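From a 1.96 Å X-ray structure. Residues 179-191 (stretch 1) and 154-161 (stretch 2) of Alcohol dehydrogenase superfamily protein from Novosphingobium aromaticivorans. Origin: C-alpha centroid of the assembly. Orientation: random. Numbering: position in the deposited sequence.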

# COMPACT_ATOMS: atom_id res chain seq x y z
N PHE A 179 -4.58 -24.62 28.18
CA PHE A 179 -4.56 -25.94 27.56
C PHE A 179 -4.27 -25.69 26.08
O PHE A 179 -4.69 -24.66 25.53
CB PHE A 179 -5.93 -26.60 27.69
CG PHE A 179 -6.39 -26.78 29.10
CD1 PHE A 179 -6.23 -28.00 29.75
CD2 PHE A 179 -6.96 -25.71 29.80
CE1 PHE A 179 -6.62 -28.16 31.08
CE2 PHE A 179 -7.36 -25.87 31.14
CZ PHE A 179 -7.19 -27.09 31.77
N ALA A 180 -3.57 -26.60 25.42
CA ALA A 180 -3.27 -26.41 24.01
C ALA A 180 -3.18 -27.70 23.22
O ALA A 180 -2.59 -28.68 23.68
CB ALA A 180 -1.96 -25.62 23.86
N THR A 181 -3.79 -27.71 22.03
CA THR A 181 -3.74 -28.88 21.17
C THR A 181 -2.53 -28.71 20.28
O THR A 181 -2.22 -27.60 19.84
CB THR A 181 -5.01 -29.01 20.29
OG1 THR A 181 -5.14 -27.84 19.47
CG2 THR A 181 -6.25 -29.18 21.15
N ALA A 182 -1.83 -29.81 20.02
CA ALA A 182 -0.64 -29.77 19.18
C ALA A 182 -0.32 -31.15 18.64
O ALA A 182 -0.85 -32.15 19.12
CB ALA A 182 0.53 -29.23 19.97
N ARG A 183 0.54 -31.20 17.64
CA ARG A 183 0.92 -32.47 17.05
C ARG A 183 2.10 -33.06 17.80
O ARG A 183 2.91 -32.33 18.38
CB ARG A 183 1.26 -32.28 15.57
CG ARG A 183 0.03 -32.02 14.70
CD ARG A 183 -0.92 -33.23 14.70
NE ARG A 183 -2.23 -32.91 14.14
CZ ARG A 183 -3.18 -33.81 13.90
NH1 ARG A 183 -2.97 -35.09 14.15
NH2 ARG A 183 -4.35 -33.42 13.41
N GLY A 184 2.17 -34.38 17.81
CA GLY A 184 3.21 -35.12 18.49
C GLY A 184 4.46 -34.38 18.92
O GLY A 184 4.69 -34.18 20.11
N SER A 185 5.27 -33.97 17.95
CA SER A 185 6.52 -33.27 18.21
C SER A 185 6.42 -32.02 19.08
O SER A 185 7.38 -31.66 19.76
CB SER A 185 7.18 -32.91 16.87
OG SER A 185 6.32 -32.10 16.08
N ASP A 186 5.27 -31.35 19.07
CA ASP A 186 5.11 -30.14 19.86
C ASP A 186 4.48 -30.32 21.24
O ASP A 186 4.52 -29.41 22.06
CB ASP A 186 4.29 -29.11 19.07
CG ASP A 186 4.96 -28.71 17.76
OD1 ASP A 186 6.17 -28.43 17.77
OD2 ASP A 186 4.26 -28.68 16.73
N LEU A 187 3.91 -31.50 21.49
CA LEU A 187 3.27 -31.77 22.78
C LEU A 187 4.20 -31.53 23.97
O LEU A 187 3.79 -31.00 25.00
CB LEU A 187 2.75 -33.21 22.82
CG LEU A 187 1.60 -33.52 21.85
CD1 LEU A 187 1.30 -35.01 21.87
CD2 LEU A 187 0.37 -32.71 22.24
N GLU A 188 5.46 -31.92 23.81
CA GLU A 188 6.45 -31.76 24.85
C GLU A 188 6.78 -30.29 25.05
O GLU A 188 6.95 -29.82 26.18
CB GLU A 188 7.71 -32.53 24.48
CG GLU A 188 8.69 -32.65 25.61
CD GLU A 188 8.04 -33.19 26.86
OE1 GLU A 188 7.30 -34.19 26.76
OE2 GLU A 188 8.25 -32.59 27.93
N TYR A 189 6.88 -29.56 23.94
CA TYR A 189 7.18 -28.14 23.97
C TYR A 189 6.07 -27.38 24.71
O TYR A 189 6.35 -26.52 25.55
CB TYR A 189 7.32 -27.60 22.55
CG TYR A 189 7.37 -26.09 22.48
CD1 TYR A 189 8.52 -25.39 22.87
CD2 TYR A 189 6.26 -25.36 22.09
CE1 TYR A 189 8.54 -23.99 22.88
CE2 TYR A 189 6.27 -23.96 22.10
CZ TYR A 189 7.41 -23.29 22.49
OH TYR A 189 7.42 -21.91 22.52
N VAL A 190 4.82 -27.69 24.38
CA VAL A 190 3.67 -27.03 25.01
C VAL A 190 3.65 -27.31 26.51
O VAL A 190 3.38 -26.41 27.32
CB VAL A 190 2.34 -27.51 24.38
CG1 VAL A 190 1.16 -26.99 25.19
CG2 VAL A 190 2.26 -27.02 22.95
N ARG A 191 3.94 -28.55 26.89
CA ARG A 191 3.97 -28.93 28.30
C ARG A 191 5.01 -28.07 29.01
O ARG A 191 4.75 -27.53 30.08
CB ARG A 191 4.34 -30.41 28.43
CG ARG A 191 4.29 -30.96 29.85
CD ARG A 191 4.99 -32.31 29.93
NE ARG A 191 6.42 -32.19 29.66
CZ ARG A 191 7.29 -31.60 30.48
NH1 ARG A 191 6.87 -31.07 31.62
NH2 ARG A 191 8.57 -31.53 30.16
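Stretch 2 (154-161) VLIQGGGG

Stretch 2 begins as the end of a β-strand, residues 154-157, and runs on into a glycine-only turn. The strand pairs in parallel with strand 179-182 of stretch 1: the two N-to-C directions differ by 18° (signed crossing angle -18°), and the axes approach to 4.5 Å. The register is Leu 155 with Phe 179, Ile 156 with Ala 180 and Gln 157 with Thr 181. Together the two stretches bury 485 Å², both sides summed.

Val 154 enters the contact through its backbone. Its O accepts a hydrogen bond from Phe 179 N at 2.8 Å, and the same carbonyl lies at the edge of the Phe 179 ring, near the ring plane. Leu 155, extended at phi/psi -114/118, lies beside Phe 179 with a CA-CA distance of 4.8 Å. Its CA directs a C-H at Phe 179 O over 3.3 Å, while its side chain, with chi1 t and chi2 p, brings CD1 to 4.1 Å from Phe 179 CB and 4.2 Å from Thr 181 CG2. Leu 155, Gln 157, Phe 179 and Thr 181 thus share one face of the sheet.

Ile 156 carries the central backbone pairing. Its N donates to Phe 179 O at 2.8 Å, and its O accepts from Thr 181 N at 3.0 Å, so it bridges the residues flanking Ala 180, as expected of a parallel ladder. The same O receives a CA-H contact from Ala 180 CA at 3.1 Å. On the sheet face they share, Ile 156 CB and Ala 180 CB are 4.1 Å apart; the end of the isoleucine side chain leads away from stretch 1.

At Gln 157 a side-chain bond joins the backbone ladder. The end of its side chain comes nearer to stretch 1, and Thr 181 OG1, on a p rotamer, donates a 2.7 Å hydrogen bond to Gln 157 OE1. Gln 157 NE2 is satisfied elsewhere in the structure.

The strand ends at Gln 157; Gly 158 follows it, with phi/psi of 91/50 that would jam a CB against the preceding carbonyl and by itself call for glycine. A type I turn follows from Gly 158 to Gly 161, held by Gly 161 N donating to Gly 158 O at 3.1 Å. Thr 181 O receives both Gly 158 N, at 3.1 Å, and Gly 159 N, at 3.0 Å, and so ties the start of the turn to the neighbouring strand.

Gly 159 packs its CA 4.1 Å from Ala 180 CB and its C 3.9 Å from Val 190 CG2; an ideal CB here would stand 2.8 Å from Ala 180 CB, a clash. Gly 160 lies against Asp 186 and Tyr 189, its CA 4.0 Å from Asp 186 CG and 4.4 Å from Tyr 189 CD2. An ideal CB on Gly 160 would fall 2.5 Å from Asp 186 CG, so the absence of a side chain permits this close approach. Gly 161 closes the turn without touching stretch 1.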

# COMPACT_ATOMS: atom_id res chain seq x y z
N VAL A 154 -8.42 -21.45 29.17
CA VAL A 154 -8.12 -21.06 27.80
C VAL A 154 -7.57 -22.22 26.99
O VAL A 154 -6.67 -22.92 27.44
CB VAL A 154 -7.09 -19.90 27.76
CG1 VAL A 154 -6.71 -19.57 26.32
CG2 VAL A 154 -7.66 -18.67 28.45
N LEU A 155 -8.12 -22.41 25.80
CA LEU A 155 -7.68 -23.48 24.91
C LEU A 155 -7.04 -22.85 23.67
O LEU A 155 -7.70 -22.11 22.94
CB LEU A 155 -8.86 -24.34 24.48
CG LEU A 155 -8.53 -25.39 23.40
CD1 LEU A 155 -7.56 -26.41 23.97
CD2 LEU A 155 -9.81 -26.05 22.92
N ILE A 156 -5.76 -23.12 23.46
CA ILE A 156 -5.06 -22.60 22.29
C ILE A 156 -4.95 -23.73 21.27
O ILE A 156 -4.34 -24.76 21.55
CB ILE A 156 -3.63 -22.12 22.63
CG1 ILE A 156 -3.68 -21.03 23.70
CG2 ILE A 156 -2.94 -21.61 21.37
CD1 ILE A 156 -4.43 -19.78 23.28
N GLN A 157 -5.54 -23.53 20.10
CA GLN A 157 -5.50 -24.52 19.02
C GLN A 157 -4.24 -24.29 18.19
O GLN A 157 -4.11 -23.26 17.52
CB GLN A 157 -6.73 -24.39 18.13
CG GLN A 157 -8.05 -24.53 18.88
CD GLN A 157 -8.47 -25.98 19.08
OE1 GLN A 157 -7.64 -26.84 19.41
NE2 GLN A 157 -9.75 -26.26 18.89
N GLY A 158 -3.31 -25.24 18.24
CA GLY A 158 -2.06 -25.11 17.50
C GLY A 158 -1.01 -24.44 18.37
O GLY A 158 -0.35 -23.48 17.95
N GLY A 159 -0.85 -24.95 19.59
CA GLY A 159 0.09 -24.40 20.55
C GLY A 159 1.56 -24.36 20.18
O GLY A 159 2.31 -23.59 20.76
N GLY A 160 1.97 -25.19 19.22
CA GLY A 160 3.37 -25.19 18.82
C GLY A 160 3.65 -24.19 17.70
O GLY A 160 4.81 -23.88 17.43
N GLY A 161 2.59 -23.68 17.07
CA GLY A 161 2.74 -22.74 15.97
C GLY A 161 3.13 -21.31 16.32
O GLY A 161 3.31 -20.96 17.50